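Local coordinates for cell division GTPase FtsZ, diverged (Clostridium botulinum C, PDB 3V3T), which is a diverged member of the tubulin/FtsZ family, joining a Rossmann-like N-terminal domain to a TubZ-type C-terminal domain, at residues 163-169 with 232-238; 182-186 with 214-218. The protein carries 1 engineered substitution. All coordinates share one frame; numbering follows the deposited sequence.

Contact 1. Residues 163-169 with 232-238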
# COMPACT_ATOMS: atom_id res chain seq x y z
N LEU A 163 -3.78 0.13 2.46
CA LEU A 163 -5.02 0.63 1.89
C LEU A 163 -5.08 2.13 2.11
O LEU A 163 -5.18 2.59 3.26
CB LEU A 163 -6.22 -0.04 2.57
CG LEU A 163 -7.58 0.16 1.86
CD1 LEU A 163 -7.45 -0.28 0.41
CD2 LEU A 163 -8.73 -0.62 2.55
N LEU A 164 -5.04 2.87 1.00
CA LEU A 164 -5.03 4.34 1.03
C LEU A 164 -6.40 4.91 0.68
O LEU A 164 -7.19 4.27 -0.03
CB LEU A 164 -3.98 4.88 0.04
CG LEU A 164 -2.56 4.34 0.17
CD1 LEU A 164 -1.62 5.02 -0.82
CD2 LEU A 164 -2.04 4.54 1.59
N ASP A 165 -6.69 6.11 1.17
CA ASP A 165 -8.01 6.70 1.02
C ASP A 165 -7.95 8.13 0.43
O ASP A 165 -7.58 9.08 1.13
CB ASP A 165 -8.73 6.71 2.37
CG ASP A 165 -10.16 7.22 2.28
OD1 ASP A 165 -10.57 7.73 1.21
OD2 ASP A 165 -10.88 7.10 3.30
N ASN A 166 -8.33 8.27 -0.83
CA ASN A 166 -8.32 9.57 -1.48
C ASN A 166 -9.22 10.61 -0.81
O ASN A 166 -9.09 11.80 -1.08
CB ASN A 166 -8.73 9.46 -2.95
CG ASN A 166 -7.56 9.28 -3.87
OD1 ASN A 166 -6.40 9.49 -3.49
ND2 ASN A 166 -7.84 8.87 -5.10
N ASN A 167 -10.15 10.18 0.05
CA ASN A 167 -10.96 11.15 0.78
C ASN A 167 -10.11 11.99 1.73
O ASN A 167 -10.53 13.04 2.17
CB ASN A 167 -12.09 10.48 1.58
CG ASN A 167 -13.33 10.17 0.74
OD1 ASN A 167 -13.91 11.06 0.10
ND2 ASN A 167 -13.75 8.91 0.75
N LYS A 168 -8.92 11.50 2.08
CA LYS A 168 -8.16 12.09 3.18
C LYS A 168 -7.31 13.29 2.79
O LYS A 168 -6.78 13.99 3.66
CB LYS A 168 -7.29 11.04 3.89
CG LYS A 168 -8.05 9.88 4.54
CD LYS A 168 -9.26 10.36 5.34
CE LYS A 168 -8.85 10.99 6.66
NZ LYS A 168 -8.03 10.04 7.46
N ARG A 169 -7.17 13.54 1.49
CA ARG A 169 -6.43 14.72 1.01
C ARG A 169 -7.11 15.35 -0.20
O ARG A 169 -7.84 14.68 -0.93
CB ARG A 169 -4.99 14.35 0.63
CG ARG A 169 -4.14 13.84 1.78
CD ARG A 169 -3.64 14.98 2.67
NE ARG A 169 -2.72 14.47 3.69
CZ ARG A 169 -3.11 13.87 4.81
NH1 ARG A 169 -2.22 13.43 5.69
NH2 ARG A 169 -4.41 13.71 5.06
N LEU A 232 -3.48 9.80 13.30
CA LEU A 232 -4.51 8.87 12.83
C LEU A 232 -5.67 9.59 12.14
O LEU A 232 -6.12 9.18 11.06
CB LEU A 232 -5.07 8.04 13.98
CG LEU A 232 -4.42 6.72 14.32
CD1 LEU A 232 -5.05 6.23 15.62
CD2 LEU A 232 -4.61 5.70 13.17
N LYS A 233 -6.18 10.64 12.75
CA LYS A 233 -7.28 11.36 12.13
C LYS A 233 -6.93 11.85 10.73
O LYS A 233 -7.76 11.78 9.80
CB LYS A 233 -7.70 12.52 13.00
CG LYS A 233 -8.64 12.11 14.11
CD LYS A 233 -9.99 11.61 13.57
CE LYS A 233 -10.85 11.06 14.69
NZ LYS A 233 -12.19 10.63 14.21
N GLU A 234 -5.70 12.34 10.57
CA GLU A 234 -5.25 12.91 9.31
C GLU A 234 -4.64 11.87 8.38
O GLU A 234 -4.18 12.19 7.29
CB GLU A 234 -4.25 14.04 9.57
CG GLU A 234 -4.89 15.24 10.29
CD GLU A 234 -3.92 16.39 10.51
OE1 GLU A 234 -2.70 16.18 10.37
OE2 GLU A 234 -4.39 17.51 10.82
N SER A 235 -4.64 10.61 8.82
CA SER A 235 -3.90 9.56 8.11
C SER A 235 -4.38 9.34 6.67
O SER A 235 -5.57 9.34 6.40
CB SER A 235 -3.97 8.23 8.88
OG SER A 235 -3.21 7.24 8.23
N ILE A 236 -3.44 9.16 5.75
CA ILE A 236 -3.79 8.88 4.37
C ILE A 236 -4.26 7.44 4.17
O ILE A 236 -4.84 7.10 3.13
CB ILE A 236 -2.64 9.14 3.40
CG1 ILE A 236 -1.43 8.26 3.76
CG2 ILE A 236 -2.30 10.60 3.38
CD1 ILE A 236 -0.44 8.13 2.64
N PHE A 237 -4.00 6.59 5.17
CA PHE A 237 -4.50 5.21 5.17
C PHE A 237 -5.96 5.11 5.56
O PHE A 237 -6.43 5.87 6.39
CB PHE A 237 -3.70 4.33 6.14
CG PHE A 237 -2.30 4.06 5.68
CD1 PHE A 237 -1.99 2.88 5.04
CD2 PHE A 237 -1.30 5.00 5.86
CE1 PHE A 237 -0.68 2.63 4.60
CE2 PHE A 237 0.00 4.75 5.43
CZ PHE A 237 0.30 3.56 4.80
N ALA A 238 -6.67 4.16 4.94
CA ALA A 238 -8.07 3.94 5.24
C ALA A 238 -8.26 3.68 6.73
O ALA A 238 -7.53 2.91 7.34
CB ALA A 238 -8.59 2.77 4.44
O HOH W 1 -8.39 7.69 7.85
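Leu164 and Phe237 meet where the end of strand 160-165 picks up the chain leaving helix 224-233. Their backbones form a single bridge, a non-hydrogen-bonded pair of antiparallel type: Ala238 N gives a nearly straight bond to Leu163 O (2.7 Å), and Asp165 N points at Ile236 O (2.9 Å) almost along its C=O axis. This is the tight, buried half. Leu164 CD2 lies over one face of the Phe237 ring, 3.9 Å from its centroid and somewhat off centre, in a CH-pi contact, while CG and CD2 of Leu163 rest on the methyl of Ala238. Strand 122-129 backs both leucines.

Toward solvent the contact becomes polar and is made by two long side chains. Lys168 curls back on itself, its last three torsions all bent the same way (-45°, -75° and -56°), which brings NZ to Ser235 O (2.8 Å), in the carbonyl plane on a lone pair, and to Lys233 O (2.9 Å), where it stands above the plane of that second carbonyl. Arg169 grips a single carbonyl end-on, with NH1 2.8 Å and NH2 2.7 Å from Glu234 O. Ile236 CG2 sits over the centre of the guanidinium, which is held further by a bond from NH2 to Lys168 O and a salt bridge from NH1 to Glu178.

Two cations thus gather on the main-chain carbonyls of Lys233 and Glu234, at the C-terminal end of helix 224-233, and of Ser235 just beyond it; at the first two they would probably offset the negative end of the helix dipole.

Contact 2. Residues 182-186 with 214-218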
# COMPACT_ATOMS: atom_id res chain seq x y z
N LEU A 182 6.13 8.17 3.64
CA LEU A 182 5.92 7.30 4.80
C LEU A 182 6.56 5.94 4.57
O LEU A 182 7.20 5.38 5.46
CB LEU A 182 4.43 7.15 5.11
CG LEU A 182 3.74 8.40 5.65
CD1 LEU A 182 2.24 8.17 5.73
CD2 LEU A 182 4.29 8.77 7.02
N PHE A 183 6.41 5.40 3.38
CA PHE A 183 6.96 4.09 3.11
C PHE A 183 8.49 4.10 3.12
O PHE A 183 9.12 3.23 3.71
CB PHE A 183 6.45 3.55 1.77
CG PHE A 183 6.82 2.14 1.54
CD1 PHE A 183 6.06 1.12 2.10
CD2 PHE A 183 7.91 1.81 0.76
CE1 PHE A 183 6.40 -0.22 1.87
CE2 PHE A 183 8.25 0.49 0.53
CZ PHE A 183 7.49 -0.52 1.10
N ASN A 184 9.07 5.08 2.46
CA ASN A 184 10.51 5.22 2.47
C ASN A 184 11.07 5.50 3.87
O ASN A 184 12.13 4.97 4.24
CB ASN A 184 10.96 6.28 1.45
CG ASN A 184 12.45 6.30 1.27
OD1 ASN A 184 13.05 5.33 0.79
ND2 ASN A 184 13.07 7.41 1.64
N ASP A 185 10.36 6.31 4.66
CA ASP A 185 10.77 6.55 6.04
C ASP A 185 10.73 5.24 6.82
O ASP A 185 11.63 4.94 7.60
CB ASP A 185 9.86 7.57 6.72
CG ASP A 185 10.13 8.98 6.24
OD1 ASP A 185 11.17 9.21 5.59
OD2 ASP A 185 9.29 9.85 6.52
N PHE A 186 9.68 4.47 6.59
CA PHE A 186 9.54 3.14 7.19
C PHE A 186 10.77 2.27 6.88
O PHE A 186 11.41 1.75 7.78
CB PHE A 186 8.21 2.53 6.72
CG PHE A 186 8.13 1.05 6.85
CD1 PHE A 186 8.65 0.40 7.94
CD2 PHE A 186 7.49 0.30 5.87
CE1 PHE A 186 8.55 -0.97 8.05
CE2 PHE A 186 7.38 -1.06 5.97
CZ PHE A 186 7.92 -1.70 7.06
N VAL A 214 -0.34 0.01 8.57
CA VAL A 214 -0.55 1.45 8.61
C VAL A 214 0.74 2.13 9.12
O VAL A 214 1.36 1.66 10.08
CB VAL A 214 -1.78 1.84 9.47
CG1 VAL A 214 -1.77 3.33 9.81
CG2 VAL A 214 -3.06 1.48 8.75
N ILE A 215 1.17 3.21 8.47
CA ILE A 215 2.38 3.92 8.86
C ILE A 215 1.97 5.30 9.36
O ILE A 215 1.25 6.01 8.66
CB ILE A 215 3.35 4.10 7.65
CG1 ILE A 215 3.66 2.74 7.01
CG2 ILE A 215 4.63 4.82 8.07
CD1 ILE A 215 4.48 2.83 5.73
N LEU A 216 2.43 5.68 10.55
CA LEU A 216 2.10 6.99 11.13
C LEU A 216 3.34 7.77 11.49
O LEU A 216 4.29 7.23 12.04
CB LEU A 216 1.27 6.83 12.40
CG LEU A 216 -0.04 6.04 12.28
CD1 LEU A 216 -0.59 5.71 13.66
CD2 LEU A 216 -1.05 6.83 11.46
N GLU A 217 3.34 9.07 11.18
CA GLU A 217 4.34 9.96 11.73
C GLU A 217 3.69 11.06 12.59
O GLU A 217 2.62 11.58 12.26
CB GLU A 217 5.24 10.52 10.63
CG GLU A 217 6.17 9.46 10.04
CD GLU A 217 7.06 9.98 8.94
OE1 GLU A 217 7.04 11.18 8.65
OE2 GLU A 217 7.81 9.17 8.34
N PHE A 218 4.32 11.39 13.71
CA PHE A 218 3.74 12.32 14.65
C PHE A 218 4.72 13.36 15.15
O PHE A 218 5.94 13.17 15.08
CB PHE A 218 3.09 11.59 15.82
CG PHE A 218 4.07 10.84 16.68
CD1 PHE A 218 4.56 11.40 17.86
CD2 PHE A 218 4.46 9.55 16.34
CE1 PHE A 218 5.45 10.70 18.67
CE2 PHE A 218 5.34 8.84 17.14
CZ PHE A 218 5.84 9.41 18.31
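Leu182 and Ile215 lead a helix-on-sheet packing, in which helix 172-187 crosses strand 211-217 in the interior of the chain. The axes pass 8.8 Å apart at 88°, the strand running almost square across the helix; of residues 214-218, Ile215 and Glu217 are the side chains that engage it.

Ile215 makes the apolar part. With CG1 beside its backbone N and CG2 anti to it (chi1 -55°), the two branches spread over neighbouring parts of the helix. CG2 touches Leu182 CB at 3.8 Å, whereas CD1 lies against the helix where Phe183 and Phe186 adjoin, 3.8 Å from Phe183 CA and 3.9 Å from Phe186 CB.

Leu182 also slides past Glu217 in the opposite direction, its CD2 lying 3.6 Å from Glu217 CG alongside the aliphatic part of that side chain. The extended Glu217 chain delivers its carboxylate to Asp185, the two groups nearly coplanar. Asp185 OD2 and Glu217 OE2 are modelled 2.4 Å apart, a doubtful spacing. Lys279 makes a salt bridge to Asp185 OD2 and a weak, long ion pair with Glu217 OE1, and its positive charge would probably offset the negative charge gathered there.

By its place after strand 160-165, helix 172-187 matches the core helix that links the domains of tubulin and FtsZ. Here it lies against strand 211-217 and its neighbour 281-287, through Ile281 and Val283, while Phe183 leans on Leu23 of helix 14-26 and Leu216 is turned to helix 224-233.

In the fold
The two contacts, with centres about 13 Å apart, hold neighbouring strands of one sheet, 160-165 and 211-217. Contact 2 is nested within the chain loop that contact 1 closes. Contact 2 is the more buried, and its grip is mainly apolar, with an acidic pair at one border; contact 1 runs from a buried backbone bridge to lysine and arginine bonds near the surface. They also touch directly: Phe237 CE2 packs 3.6 Å from Ile215 N, and Leu232 and Ser235 meet Leu216. Strand 211-217 therefore has helix 172-187 beside Ile215 and Glu217, and the end of helix 224-233 with its following turn beside Leu216.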